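Local atomic coordinates of uracil-DNA glycosylase (Sulfolobus tokodaii str. 7, PDB entry 4ZBY), a protein that belongs to the uracil-DNA glycosylase superfamily of alpha/beta proteins and holds an iron-sulfur cluster as well as a pocket occupied by uracil. Residues 35-40 against 187-192; 53-58 against 163-168; 65-70 against 78-83; 127-132 against 157-162. All coordinates share one frame; numbering follows the deposited sequence.

Contact 1: 35-40 against 187-192; sequences AEIMFV and ELAITP
The apolar part of this contact is one methyl against another: CD1 of I37 comes to 3.9 Å from CB of A189. The isoleucine reaches the helix through its longer branch, with CG1 beside the backbone N and anti to the carbonyl carbon (chi1 -49°) and the chain fully extended beyond it. Both side chains have further neighbours: I37 packs on V119, L71 and L73, and A189 on I117. In the alpha/beta/alpha sandwich of this superfamily, strand 37-41 lies inside the sheet and helix 172-190 runs along one of its faces; the pair joins the start of the strand to the last turn of that helix.

The polar part is looser. OE1 of E36 lies 4.3 Å from the carbonyl O of A189, too far for a bond and with an acceptor at each end. The helix terminus finds its partners elsewhere: the ammonium of K116 donates to the carbonyls of A189 and T191. Within the terminus, T191 N makes a weak bond to O of E187 at 3.2 Å, and in one of the two conformers of T191 its OG1 bonds to the same oxygen.

Contact 2: 53-58 against 163-168; sequences RPFVGA and YHPAAA. With URA (uracil), chain C.
F55 takes up a left-handed backbone conformation (phi 48°, psi 64°) where it faces the 163-168 loop, which turns at P165 from an extended course into a short helical one, with A167 N bonded to O of H164. The bound uracil lies over one face of F55 and at the edge of H164. Its N3 sits 3.3 Å above the F55 ring, displaced toward the rim and nearest to CZ. From the other segment, NE2 of H164 donates to O2 of uracil at 2.8 Å. CG of H164 is anti to the backbone N (chi1 -170°), which carries the ring end toward F55 and uracil although CB does not point there. NE2 also meets the edge of the F55 ring, 3.7 Å from CE1, with the two rings obliquely inclined.

This is the ligand pocket of a uracil-DNA glycosylase fold, to which these two loops contribute P54, F55 and H164, and strand 79-82 N82. The backbone takes part as well: F55 N donates to O4 of uracil at 2.9 Å, and E42 N makes a further bond to the ligand.

A166 N donates to ND1 of H164 at 3.0 Å, nearly in the ring plane. The bonds at ND1 and NE2, one at each ring nitrogen, hold the imidazole's rotation, with CD of P165 over one face. P165 CG also reaches CE1 of F55, at 4.2 Å. E48 accepts from V56 N and G57 N.

Contact 3: 65-70 against 78-83; sequences QMIKEI and VFITNV. With URA (uracil), chain C.
I67 meets V78 and I80 in a buried, purely apolar contact between helix 58-71 and segment 78-83, which carries strand 79-82. That strand is parallel to its neighbour 37-41, and the chain between them passes through helix 58-71, so the contact belongs to a beta-alpha-beta crossover. The touching is done by the end of one side chain: CD1 of I67 lies 4.3 Å from CD1 of I80 and 4.5 Å from CG2 of V78. I67 is stretched out to reach them, with CG1 beside its backbone N (chi1 -70°) and CD1 continuing the extended line. V78 and I80, two residues apart, both point toward the helix; F39 of the adjoining strand packs against all three side chains.

Further along the strand, N82 turns its amide to the bound uracil. N3 of uracil donates to OD1 of N82 at 2.7 Å with an N-H...O angle of 168°, and ND2 of N82 returns a bond to O4 of uracil at 3.0 Å. These two adjacent bonds of opposite polarity fix the rotation of the amide: its acceptor and its donor are each matched to a complementary atom of uracil, which holds the amide's orientation.

Contact 4: 127-132 against 157-162; sequences KYIFSK and IIVFPT
The F130 ring meets V159 at its edge, where CG1 of the valine lies near the ring plane, 4.1 Å from CE2. P161 approaches the same part of the ring obliquely: its CG sits 3.8 Å from CE2 and equally far from CZ of F130, the two side chains crossing at about a right angle. Y148, on the neighbouring strand 148-152, adds an edge-to-face partner. Although the CB of F130 does not point at the strand, its chi1 of -88° brings the far end of the ring round to these contacts.

Beside the ring, I129 points at the strand directly. Its CG2 branch, anti to the backbone N, rests against both methyls of V159, at 3.9 Å from CG2 and 4.0 Å from CG1. V159 is therefore shared, with CG1 touching both helix residues and CG2 only I129. V159 and P161 face the helix while F160, between them, points to helix 172-190 on the other side of the sheet. Here the segments run nearly antiparallel, at 151°, with their axes 10.0 Å apart.

Within the helix, O of Y128 accepts from K132 N in the regular backbone pattern. No hydrogen bond joins the two segments, and their contact is made by methyls, a proline ring and an aromatic edge, a meeting of apolar surfaces in the buried layer between helix 123-133 and the sheet.

Contacts 1, 3 and 4 all reach one mixed sheet, through strands 37-41, 79-82 and 155-162; strands 37-41 and 79-82 are neighbours, and contacts 1 and 3 meet there through backbone pairing of F39 with F79 and T81, their centres 11 Å apart. Contact 4 follows contact 3 along the chain, and both are nested within the loop closed by contact 2, itself nested within contact 1. L188 of contact 1 packs on F160 and I158 of contact 4. Contacts 2 and 3, with centres 10 Å apart, share the bound uracil, so two loops and a sheet strand, far apart in sequence, supply one pocket, while contact 4 lies across the chain's centre from contact 2.

Contact 1: 35-40 against 187-192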
loop_
_atom_site.group_PDB
_atom_site.type_symbol
_atom_site.label_atom_id
_atom_site.label_comp_id
_atom_site.label_asym_id
_atom_site.label_seq_id
_atom_site.Cartn_x
_atom_site.Cartn_y
_atom_site.Cartn_z
ATOM N N ALA A 35 8.449 -4.275 9.790
ATOM C CA ALA A 35 7.000 -4.148 10.006
ATOM C C ALA A 35 6.262 -5.473 9.839
ATOM O O ALA A 35 6.492 -6.228 8.892
ATOM C CB ALA A 35 6.392 -3.112 9.048
ATOM N N GLU A 36 5.362 -5.747 10.768
ATOM C CA GLU A 36 4.452 -6.879 10.545
ATOM C C GLU A 36 3.330 -6.538 9.586
ATOM O O GLU A 36 2.771 -7.441 8.954
ATOM C CB GLU A 36 3.876 -7.356 11.860
ATOM C CG GLU A 36 4.939 -8.069 12.672
ATOM C CD GLU A 36 4.397 -8.648 13.956
ATOM O OE1 GLU A 36 3.208 -8.428 14.249
ATOM O OE2 GLU A 36 5.166 -9.336 14.654
ATOM N N ILE A 37 2.963 -5.262 9.498
ATOM C CA ILE A 37 1.903 -4.847 8.566
ATOM C C ILE A 37 2.427 -3.851 7.545
ATOM O O ILE A 37 3.017 -2.822 7.873
ATOM C CB ILE A 37 0.705 -4.214 9.293
ATOM C CG1 ILE A 37 0.257 -5.102 10.461
ATOM C CG2 ILE A 37 -0.422 -3.915 8.282
ATOM C CD1 ILE A 37 -0.917 -4.545 11.292
ATOM N N MET A 38 2.188 -4.163 6.289
ATOM C CA MET A 38 2.619 -3.310 5.200
ATOM C C MET A 38 1.345 -2.816 4.511
ATOM O O MET A 38 0.442 -3.614 4.237
ATOM C CB MET A 38 3.539 -4.110 4.261
ATOM C CG MET A 38 4.069 -3.381 3.066
ATOM S SD MET A 38 5.296 -4.483 2.260
ATOM C CE MET A 38 5.707 -3.385 0.928
ATOM N N PHE A 39 1.240 -1.508 4.284
ATOM C CA PHE A 39 0.080 -0.913 3.584
ATOM C C PHE A 39 0.512 -0.505 2.199
ATOM O O PHE A 39 1.548 0.134 2.036
ATOM C CB PHE A 39 -0.444 0.318 4.346
ATOM C CG PHE A 39 -0.973 -0.018 5.702
ATOM C CD1 PHE A 39 -2.319 -0.311 5.874
ATOM C CD2 PHE A 39 -0.112 -0.119 6.771
ATOM C CE1 PHE A 39 -2.812 -0.668 7.122
ATOM C CE2 PHE A 39 -0.586 -0.475 8.035
ATOM C CZ PHE A 39 -1.937 -0.745 8.201
ATOM N N VAL A 40 -0.278 -0.861 1.204
ATOM C CA VAL A 40 0.066 -0.485 -0.173
ATOM C C VAL A 40 -1.096 0.212 -0.831
ATOM O O VAL A 40 -2.159 -0.383 -1.004
ATOM C CB VAL A 40 0.446 -1.724 -1.028
ATOM C CG1 VAL A 40 0.953 -1.299 -2.412
ATOM C CG2 VAL A 40 1.494 -2.571 -0.309
ATOM N N GLU A 187 -7.384 -8.067 14.443
ATOM C CA GLU A 187 -7.499 -9.426 14.971
ATOM C C GLU A 187 -6.462 -10.333 14.302
ATOM O O GLU A 187 -5.790 -11.104 14.976
ATOM C CB GLU A 187 -8.914 -9.971 14.788
ATOM C CG GLU A 187 -9.105 -11.339 15.389
ATOM C CD GLU A 187 -10.572 -11.724 15.543
ATOM O OE1 GLU A 187 -11.441 -10.889 15.208
ATOM O OE2 GLU A 187 -10.858 -12.856 15.998
ATOM N N LEU A 188 -6.299 -10.227 12.986
ATOM C CA LEU A 188 -5.280 -11.033 12.309
ATOM C C LEU A 188 -3.857 -10.718 12.800
ATOM O O LEU A 188 -3.018 -11.607 12.891
ATOM C CB LEU A 188 -5.360 -10.822 10.788
ATOM C CG LEU A 188 -6.628 -11.386 10.151
ATOM C CD1 LEU A 188 -6.809 -10.826 8.749
ATOM C CD2 LEU A 188 -6.566 -12.901 10.098
ATOM N N ALA A 189 -3.599 -9.460 13.134
ATOM C CA ALA A 189 -2.257 -9.057 13.522
ATOM C C ALA A 189 -1.880 -9.561 14.898
ATOM O O ALA A 189 -0.716 -9.923 15.143
ATOM C CB ALA A 189 -2.137 -7.525 13.466
ATOM N N ILE A 190 -2.851 -9.594 15.809
ATOM C CA ILE A 190 -2.550 -9.983 17.184
ATOM C C ILE A 190 -2.721 -11.468 17.488
ATOM O O ILE A 190 -2.360 -11.915 18.578
ATOM C CB ILE A 190 -3.406 -9.203 18.227
ATOM C CG1 ILE A 190 -4.878 -9.599 18.155
ATOM C CG2 ILE A 190 -3.209 -7.712 18.089
ATOM C CD1 ILE A 190 -5.664 -9.214 19.399
ATOM N N THR A 191 -3.237 -12.228 16.522
ATOM C CA THR A 191 -3.530 -13.646 16.730
ATOM C C THR A 191 -2.408 -14.514 16.169
ATOM O O THR A 191 -2.062 -14.378 15.003
ATOM C CB THR A 191 -4.875 -14.038 16.060
ATOM O OG1 THR A 191 -5.923 -13.179 16.537
ATOM C CG2 THR A 191 -5.225 -15.486 16.373
ATOM N N PRO A 192 -1.824 -15.400 16.999
ATOM C CA PRO A 192 -0.737 -16.259 16.518
ATOM C C PRO A 192 -1.216 -17.186 15.401
ATOM O O PRO A 192 -2.378 -17.604 15.420
ATOM C CB PRO A 192 -0.336 -17.068 17.763
ATOM C CG PRO A 192 -0.954 -16.350 18.928
ATOM C CD PRO A 192 -2.197 -15.700 18.388
#

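Contact 2: 53-58 against 163-168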
loop_
_atom_site.group_PDB
_atom_site.type_symbol
_atom_site.label_atom_id
_atom_site.label_comp_id
_atom_site.label_asym_id
_atom_site.label_seq_id
_atom_site.Cartn_x
_atom_site.Cartn_y
_atom_site.Cartn_z
ATOM N N ARG A 53 6.382 11.853 0.728
ATOM C CA ARG A 53 5.925 10.934 1.783
ATOM C C ARG A 53 4.578 10.356 1.384
ATOM O O ARG A 53 3.792 11.063 0.796
ATOM C CB ARG A 53 5.782 11.669 3.114
ATOM C CG ARG A 53 6.947 12.550 3.509
ATOM C CD ARG A 53 6.676 13.126 4.861
ATOM N NE ARG A 53 6.230 12.054 5.746
ATOM C CZ ARG A 53 5.545 12.244 6.866
ATOM N NH1 ARG A 53 5.244 13.478 7.268
ATOM N NH2 ARG A 53 5.182 11.197 7.596
ATOM N N PRO A 54 4.304 9.078 1.708
ATOM C CA PRO A 54 3.018 8.492 1.334
ATOM C C PRO A 54 1.903 8.882 2.316
ATOM O O PRO A 54 2.165 9.118 3.504
ATOM C CB PRO A 54 3.296 6.986 1.378
ATOM C CG PRO A 54 4.320 6.861 2.452
ATOM C CD PRO A 54 5.191 8.101 2.375
ATOM N N PHE A 55 0.678 8.942 1.806
ATOM C CA PHE A 55 -0.503 9.096 2.647
ATOM C C PHE A 55 -0.360 10.219 3.703
ATOM O O PHE A 55 -0.385 9.988 4.932
ATOM C CB PHE A 55 -0.842 7.735 3.289
ATOM C CG PHE A 55 -1.514 6.770 2.333
ATOM C CD1 PHE A 55 -2.815 6.996 1.907
ATOM C CD2 PHE A 55 -0.844 5.656 1.844
ATOM C CE1 PHE A 55 -3.446 6.118 1.045
ATOM C CE2 PHE A 55 -1.459 4.789 0.966
ATOM C CZ PHE A 55 -2.755 5.005 0.574
ATOM N N VAL A 56 -0.239 11.455 3.214
ATOM C CA VAL A 56 -0.148 12.622 4.105
ATOM C C VAL A 56 -1.238 13.667 3.860
ATOM O O VAL A 56 -1.369 14.629 4.614
ATOM C CB VAL A 56 1.243 13.320 4.005
ATOM C CG1 VAL A 56 2.298 12.482 4.691
ATOM C CG2 VAL A 56 1.649 13.622 2.555
ATOM N N GLY A 57 -1.996 13.491 2.795
ATOM C CA GLY A 57 -3.132 14.362 2.528
ATOM C C GLY A 57 -4.334 13.906 3.347
ATOM O O GLY A 57 -4.180 13.123 4.287
ATOM N N ALA A 58 -5.528 14.384 2.995
ATOM C CA ALA A 58 -6.743 14.028 3.734
ATOM C C ALA A 58 -6.957 12.514 3.850
ATOM O O ALA A 58 -7.250 11.993 4.938
ATOM C CB ALA A 58 -7.966 14.668 3.075
ATOM N N TYR A 163 -11.203 -1.001 0.847
ATOM C CA TYR A 163 -11.440 0.168 0.016
ATOM C C TYR A 163 -10.320 1.147 0.286
ATOM O O TYR A 163 -9.654 1.072 1.309
ATOM C CB TYR A 163 -12.800 0.796 0.310
ATOM C CG TYR A 163 -13.981 -0.009 -0.181
ATOM C CD1 TYR A 163 -13.966 -0.619 -1.435
ATOM C CD2 TYR A 163 -15.120 -0.144 0.598
ATOM C CE1 TYR A 163 -15.048 -1.352 -1.888
ATOM C CE2 TYR A 163 -16.215 -0.870 0.147
ATOM C CZ TYR A 163 -16.170 -1.475 -1.092
ATOM O OH TYR A 163 -17.250 -2.206 -1.541
ATOM N N HIS A 164 -10.080 2.048 -0.648
ATOM C CA HIS A 164 -9.066 3.047 -0.446
ATOM C C HIS A 164 -9.592 4.086 0.530
ATOM O O HIS A 164 -10.769 4.421 0.497
ATOM C CB HIS A 164 -8.720 3.678 -1.787
ATOM C CG HIS A 164 -7.523 4.554 -1.743
ATOM N ND1 HIS A 164 -7.555 5.830 -1.222
ATOM C CD2 HIS A 164 -6.257 4.349 -2.178
ATOM C CE1 HIS A 164 -6.356 6.375 -1.333
ATOM N NE2 HIS A 164 -5.552 5.496 -1.911
ATOM N N PRO A 165 -8.724 4.634 1.381
ATOM C CA PRO A 165 -9.186 5.608 2.382
ATOM C C PRO A 165 -9.868 6.832 1.778
ATOM O O PRO A 165 -10.767 7.383 2.388
ATOM C CB PRO A 165 -7.896 6.023 3.087
ATOM C CG PRO A 165 -6.994 4.892 2.897
ATOM C CD PRO A 165 -7.319 4.245 1.600
ATOM N N ALA A 166 -9.406 7.265 0.610
ATOM C CA ALA A 166 -10.016 8.392 -0.077
ATOM C C ALA A 166 -11.512 8.156 -0.312
ATOM O O ALA A 166 -12.303 9.104 -0.287
ATOM C CB ALA A 166 -9.300 8.644 -1.376
ATOM N N ALA A 167 -11.912 6.899 -0.497
ATOM C CA ALA A 167 -13.318 6.597 -0.773
ATOM C C ALA A 167 -14.184 6.759 0.467
ATOM O O ALA A 167 -15.410 6.833 0.373
ATOM C CB ALA A 167 -13.467 5.174 -1.334
ATOM N N ALA A 168 -13.539 6.821 1.626
ATOM C CA ALA A 168 -14.248 6.892 2.895
ATOM C C ALA A 168 -14.346 8.312 3.439
ATOM O O ALA A 168 -15.033 8.567 4.424
ATOM C CB ALA A 168 -13.575 6.000 3.907
HETATM N N1 URA C . -3.408 7.802 -2.336
HETATM C C2 URA C . -2.641 6.692 -2.416
HETATM O O2 URA C . -2.957 5.711 -3.062
HETATM N N3 URA C . -1.410 6.788 -1.899
HETATM C C4 URA C . -0.870 7.875 -1.310
HETATM O O4 URA C . 0.242 7.798 -0.816
HETATM C C5 URA C . -1.702 9.010 -1.234
HETATM C C6 URA C . -2.958 8.955 -1.738
#

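Contact 3: 65-70 against 78-83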
loop_
_atom_site.group_PDB
_atom_site.type_symbol
_atom_site.label_atom_id
_atom_site.label_comp_id
_atom_site.label_asym_id
_atom_site.label_seq_id
_atom_site.Cartn_x
_atom_site.Cartn_y
_atom_site.Cartn_z
ATOM N N GLN A 65 -5.219 7.781 11.245
ATOM C CA GLN A 65 -6.148 7.706 12.360
ATOM C C GLN A 65 -6.640 6.274 12.561
ATOM O O GLN A 65 -6.717 5.809 13.691
ATOM C CB GLN A 65 -7.337 8.658 12.160
ATOM C CG GLN A 65 -8.335 8.612 13.308
ATOM C CD GLN A 65 -9.550 9.495 13.070
ATOM O OE1 GLN A 65 -9.725 10.062 11.987
ATOM N NE2 GLN A 65 -10.397 9.610 14.080
ATOM N N MET A 66 -6.947 5.560 11.474
ATOM C CA MET A 66 -7.405 4.177 11.619
ATOM C C MET A 66 -6.288 3.283 12.126
ATOM O O MET A 66 -6.507 2.403 12.958
ATOM C CB MET A 66 -7.950 3.625 10.303
ATOM C CG MET A 66 -9.152 4.358 9.841
ATOM S SD MET A 66 -10.007 3.445 8.552
ATOM C CE MET A 66 -11.359 4.577 8.256
ATOM N N ILE A 67 -5.088 3.486 11.606
ATOM C CA ILE A 67 -3.970 2.696 12.069
ATOM C C ILE A 67 -3.772 2.906 13.576
ATOM O O ILE A 67 -3.570 1.942 14.321
ATOM C CB ILE A 67 -2.688 3.033 11.299
ATOM C CG1 ILE A 67 -2.832 2.521 9.854
ATOM C CG2 ILE A 67 -1.481 2.351 11.947
ATOM C CD1 ILE A 67 -1.709 2.983 8.965
ATOM N N LYS A 68 -3.869 4.154 14.025
ATOM C CA LYS A 68 -3.685 4.458 15.434
ATOM C C LYS A 68 -4.841 3.982 16.300
ATOM O O LYS A 68 -4.625 3.288 17.290
ATOM C CB LYS A 68 -3.479 5.968 15.628
ATOM C CG LYS A 68 -3.440 6.379 17.090
ATOM C CD LYS A 68 -2.259 5.752 17.788
ATOM C CE LYS A 68 -2.113 6.326 19.190
ATOM N NZ LYS A 68 -0.871 5.826 19.842
ATOM N N GLU A 69 -6.073 4.343 15.937
ATOM C CA GLU A 69 -7.202 4.105 16.824
ATOM C C GLU A 69 -7.722 2.677 16.767
ATOM O O GLU A 69 -8.202 2.158 17.771
ATOM C CB GLU A 69 -8.335 5.075 16.494
ATOM C CG GLU A 69 -7.915 6.512 16.673
ATOM C CD GLU A 69 -9.067 7.465 16.511
ATOM O OE1 GLU A 69 -10.174 7.002 16.167
ATOM O OE2 GLU A 69 -8.859 8.677 16.727
ATOM N N ILE A 70 -7.634 2.047 15.598
ATOM C CA ILE A 70 -8.201 0.724 15.433
ATOM C C ILE A 70 -7.134 -0.373 15.516
ATOM O O ILE A 70 -7.369 -1.386 16.172
ATOM C CB ILE A 70 -8.997 0.633 14.118
ATOM C CG1 ILE A 70 -10.122 1.665 14.162
ATOM C CG2 ILE A 70 -9.617 -0.766 13.942
ATOM C CD1 ILE A 70 -10.902 1.761 12.889
ATOM N N VAL A 78 4.752 0.567 11.215
ATOM C CA VAL A 78 4.281 -0.176 10.030
ATOM C C VAL A 78 5.089 0.275 8.826
ATOM O O VAL A 78 6.003 1.111 8.980
ATOM C CB VAL A 78 2.794 0.042 9.788
ATOM C CG1 VAL A 78 2.025 -0.476 11.012
ATOM C CG2 VAL A 78 2.482 1.528 9.545
ATOM N N PHE A 79 4.823 -0.291 7.649
ATOM C CA PHE A 79 5.461 0.211 6.443
ATOM C C PHE A 79 4.387 0.595 5.458
ATOM O O PHE A 79 3.417 -0.148 5.275
ATOM C CB PHE A 79 6.420 -0.820 5.820
ATOM C CG PHE A 79 7.308 -0.228 4.755
ATOM C CD1 PHE A 79 6.899 -0.204 3.439
ATOM C CD2 PHE A 79 8.549 0.332 5.091
ATOM C CE1 PHE A 79 7.716 0.357 2.439
ATOM C CE2 PHE A 79 9.366 0.902 4.119
ATOM C CZ PHE A 79 8.930 0.922 2.789
ATOM N N ILE A 80 4.537 1.772 4.848
ATOM C CA ILE A 80 3.484 2.315 3.980
ATOM C C ILE A 80 4.070 2.737 2.643
ATOM O O ILE A 80 5.050 3.482 2.610
ATOM C CB ILE A 80 2.811 3.547 4.625
ATOM C CG1 ILE A 80 2.146 3.167 5.956
ATOM C CG2 ILE A 80 1.797 4.154 3.641
ATOM C CD1 ILE A 80 1.648 4.416 6.759
ATOM N N THR A 81 3.505 2.230 1.561
ATOM C CA THR A 81 3.985 2.623 0.248
ATOM C C THR A 81 2.844 2.482 -0.758
ATOM O O THR A 81 1.687 2.372 -0.364
ATOM C CB THR A 81 5.235 1.795 -0.151
ATOM O OG1 THR A 81 5.788 2.329 -1.370
ATOM C CG2 THR A 81 4.910 0.320 -0.321
ATOM N N ASN A 82 3.186 2.533 -2.042
ATOM C CA ASN A 82 2.220 2.464 -3.138
ATOM C C ASN A 82 2.773 1.615 -4.261
ATOM O O ASN A 82 3.977 1.446 -4.367
ATOM C CB ASN A 82 1.897 3.851 -3.706
ATOM C CG ASN A 82 1.206 4.759 -2.703
ATOM O OD1 ASN A 82 0.044 4.575 -2.389
ATOM N ND2 ASN A 82 1.929 5.751 -2.203
ATOM N N VAL A 83 1.894 1.117 -5.130
ATOM C CA VAL A 83 2.347 0.307 -6.254
ATOM C C VAL A 83 3.092 1.179 -7.284
ATOM O O VAL A 83 4.044 0.717 -7.922
ATOM C CB VAL A 83 1.160 -0.452 -6.901
ATOM C CG1 VAL A 83 0.126 0.520 -7.440
ATOM C CG2 VAL A 83 1.645 -1.400 -7.991
HETATM N N1 URA C . -3.408 7.802 -2.336
HETATM C C2 URA C . -2.641 6.692 -2.416
HETATM O O2 URA C . -2.957 5.711 -3.062
HETATM N N3 URA C . -1.410 6.788 -1.899
HETATM C C4 URA C . -0.870 7.875 -1.310
HETATM O O4 URA C . 0.242 7.798 -0.816
HETATM C C5 URA C . -1.702 9.010 -1.234
HETATM C C6 URA C . -2.958 8.955 -1.738
#

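Contact 4: 127-132 against 157-162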
loop_
_atom_site.group_PDB
_atom_site.type_symbol
_atom_site.label_atom_id
_atom_site.label_comp_id
_atom_site.label_asym_id
_atom_site.label_seq_id
_atom_site.Cartn_x
_atom_site.Cartn_y
_atom_site.Cartn_z
ATOM N N LYS A 127 -5.418 -5.449 -7.143
ATOM C CA LYS A 127 -5.257 -6.154 -8.401
ATOM C C LYS A 127 -3.802 -6.551 -8.660
ATOM O O LYS A 127 -3.538 -7.672 -9.131
ATOM C CB LYS A 127 -5.797 -5.293 -9.552
ATOM C CG LYS A 127 -5.748 -5.950 -10.919
ATOM C CD LYS A 127 -6.404 -5.031 -11.950
ATOM C CE LYS A 127 -6.804 -5.785 -13.212
ATOM N NZ LYS A 127 -5.610 -6.347 -13.896
ATOM N N TYR A 128 -2.863 -5.658 -8.346
ATOM C CA TYR A 128 -1.450 -5.948 -8.565
ATOM C C TYR A 128 -0.996 -7.134 -7.704
ATOM O O TYR A 128 -0.407 -8.101 -8.201
ATOM C CB TYR A 128 -0.544 -4.720 -8.254
ATOM C CG TYR A 128 0.894 -5.142 -8.430
ATOM C CD1 TYR A 128 1.698 -5.445 -7.341
ATOM C CD2 TYR A 128 1.408 -5.353 -9.703
ATOM C CE1 TYR A 128 2.995 -5.923 -7.525
ATOM C CE2 TYR A 128 2.690 -5.820 -9.891
ATOM C CZ TYR A 128 3.480 -6.105 -8.801
ATOM O OH TYR A 128 4.761 -6.561 -9.023
ATOM N N ILE A 129 -1.269 -7.053 -6.409
ATOM C CA ILE A 129 -0.806 -8.095 -5.492
ATOM C C ILE A 129 -1.515 -9.413 -5.810
ATOM O O ILE A 129 -0.877 -10.459 -5.804
ATOM C CB ILE A 129 -1.011 -7.708 -3.999
ATOM C CG1 ILE A 129 -0.085 -6.540 -3.620
ATOM C CG2 ILE A 129 -0.782 -8.934 -3.087
ATOM C CD1 ILE A 129 1.406 -6.833 -3.733
ATOM N N PHE A 130 -2.809 -9.366 -6.148
ATOM C CA PHE A 130 -3.505 -10.594 -6.556
ATOM C C PHE A 130 -2.840 -11.232 -7.764
ATOM O O PHE A 130 -2.817 -12.463 -7.885
ATOM C CB PHE A 130 -4.984 -10.321 -6.854
ATOM C CG PHE A 130 -5.870 -10.428 -5.649
ATOM C CD1 PHE A 130 -7.143 -10.966 -5.759
ATOM C CD2 PHE A 130 -5.425 -10.012 -4.402
ATOM C CE1 PHE A 130 -7.962 -11.068 -4.634
ATOM C CE2 PHE A 130 -6.229 -10.109 -3.280
ATOM C CZ PHE A 130 -7.495 -10.648 -3.390
ATOM N N SER A 131 -2.293 -10.410 -8.662
ATOM C CA SER A 131 -1.622 -10.954 -9.839
ATOM C C SER A 131 -0.320 -11.669 -9.465
ATOM O O SER A 131 -0.010 -12.720 -10.038
ATOM C CB SER A 131 -1.364 -9.859 -10.899
ATOM O OG SER A 131 -0.281 -8.995 -10.538
ATOM N N LYS A 132 0.402 -11.142 -8.483
ATOM C CA LYS A 132 1.603 -11.802 -7.975
ATOM C C LYS A 132 1.255 -13.099 -7.234
ATOM O O LYS A 132 2.009 -14.068 -7.286
ATOM C CB LYS A 132 2.391 -10.871 -7.047
ATOM C CG LYS A 132 2.978 -9.647 -7.720
ATOM C CD LYS A 132 4.002 -10.023 -8.792
ATOM C CE LYS A 132 3.539 -9.594 -10.175
ATOM N NZ LYS A 132 4.681 -9.340 -11.111
ATOM N N ILE A 157 2.120 -14.907 3.660
ATOM C CA ILE A 157 1.738 -13.520 3.875
ATOM C C ILE A 157 0.230 -13.457 3.793
ATOM O O ILE A 157 -0.371 -14.055 2.894
ATOM C CB ILE A 157 2.364 -12.574 2.830
ATOM C CG1 ILE A 157 3.886 -12.532 3.026
ATOM C CG2 ILE A 157 1.781 -11.155 2.970
ATOM C CD1 ILE A 157 4.629 -11.845 1.910
ATOM N N ILE A 158 -0.388 -12.778 4.748
ATOM C CA ILE A 158 -1.838 -12.604 4.720
ATOM C C ILE A 158 -2.154 -11.332 3.966
ATOM O O ILE A 158 -1.728 -10.249 4.375
ATOM C CB ILE A 158 -2.411 -12.496 6.122
ATOM C CG1 ILE A 158 -2.141 -13.784 6.907
ATOM C CG2 ILE A 158 -3.869 -12.211 6.054
ATOM C CD1 ILE A 158 -2.389 -13.631 8.402
ATOM N N VAL A 159 -2.884 -11.452 2.867
ATOM C CA VAL A 159 -3.241 -10.277 2.084
ATOM C C VAL A 159 -4.678 -9.894 2.395
ATOM O O VAL A 159 -5.586 -10.723 2.333
ATOM C CB VAL A 159 -3.074 -10.512 0.561
ATOM C CG1 VAL A 159 -3.612 -9.303 -0.241
ATOM C CG2 VAL A 159 -1.615 -10.772 0.220
ATOM N N PHE A 160 -4.881 -8.636 2.746
ATOM C CA PHE A 160 -6.204 -8.177 3.128
ATOM C C PHE A 160 -6.598 -6.934 2.351
ATOM O O PHE A 160 -6.127 -5.840 2.648
ATOM C CB PHE A 160 -6.247 -7.889 4.639
ATOM C CG PHE A 160 -7.619 -7.864 5.198
ATOM C CD1 PHE A 160 -8.060 -8.896 6.008
ATOM C CD2 PHE A 160 -8.503 -6.827 4.892
ATOM C CE1 PHE A 160 -9.367 -8.897 6.504
ATOM C CE2 PHE A 160 -9.813 -6.822 5.392
ATOM C CZ PHE A 160 -10.227 -7.842 6.208
ATOM N N PRO A 161 -7.470 -7.098 1.342
ATOM C CA PRO A 161 -7.847 -5.930 0.560
ATOM C C PRO A 161 -8.913 -5.095 1.256
ATOM O O PRO A 161 -9.807 -5.664 1.854
ATOM C CB PRO A 161 -8.421 -6.537 -0.737
ATOM C CG PRO A 161 -8.006 -7.984 -0.716
ATOM C CD PRO A 161 -7.935 -8.356 0.734
ATOM N N THR A 162 -8.816 -3.776 1.169
ATOM C CA THR A 162 -9.871 -2.880 1.636
ATOM C C THR A 162 -10.169 -1.799 0.597
ATOM O O THR A 162 -9.474 -1.680 -0.413
ATOM C CB THR A 162 -9.484 -2.181 2.943
ATOM O OG1 THR A 162 -8.563 -1.115 2.661
ATOM C CG2 THR A 162 -8.824 -3.161 3.925
#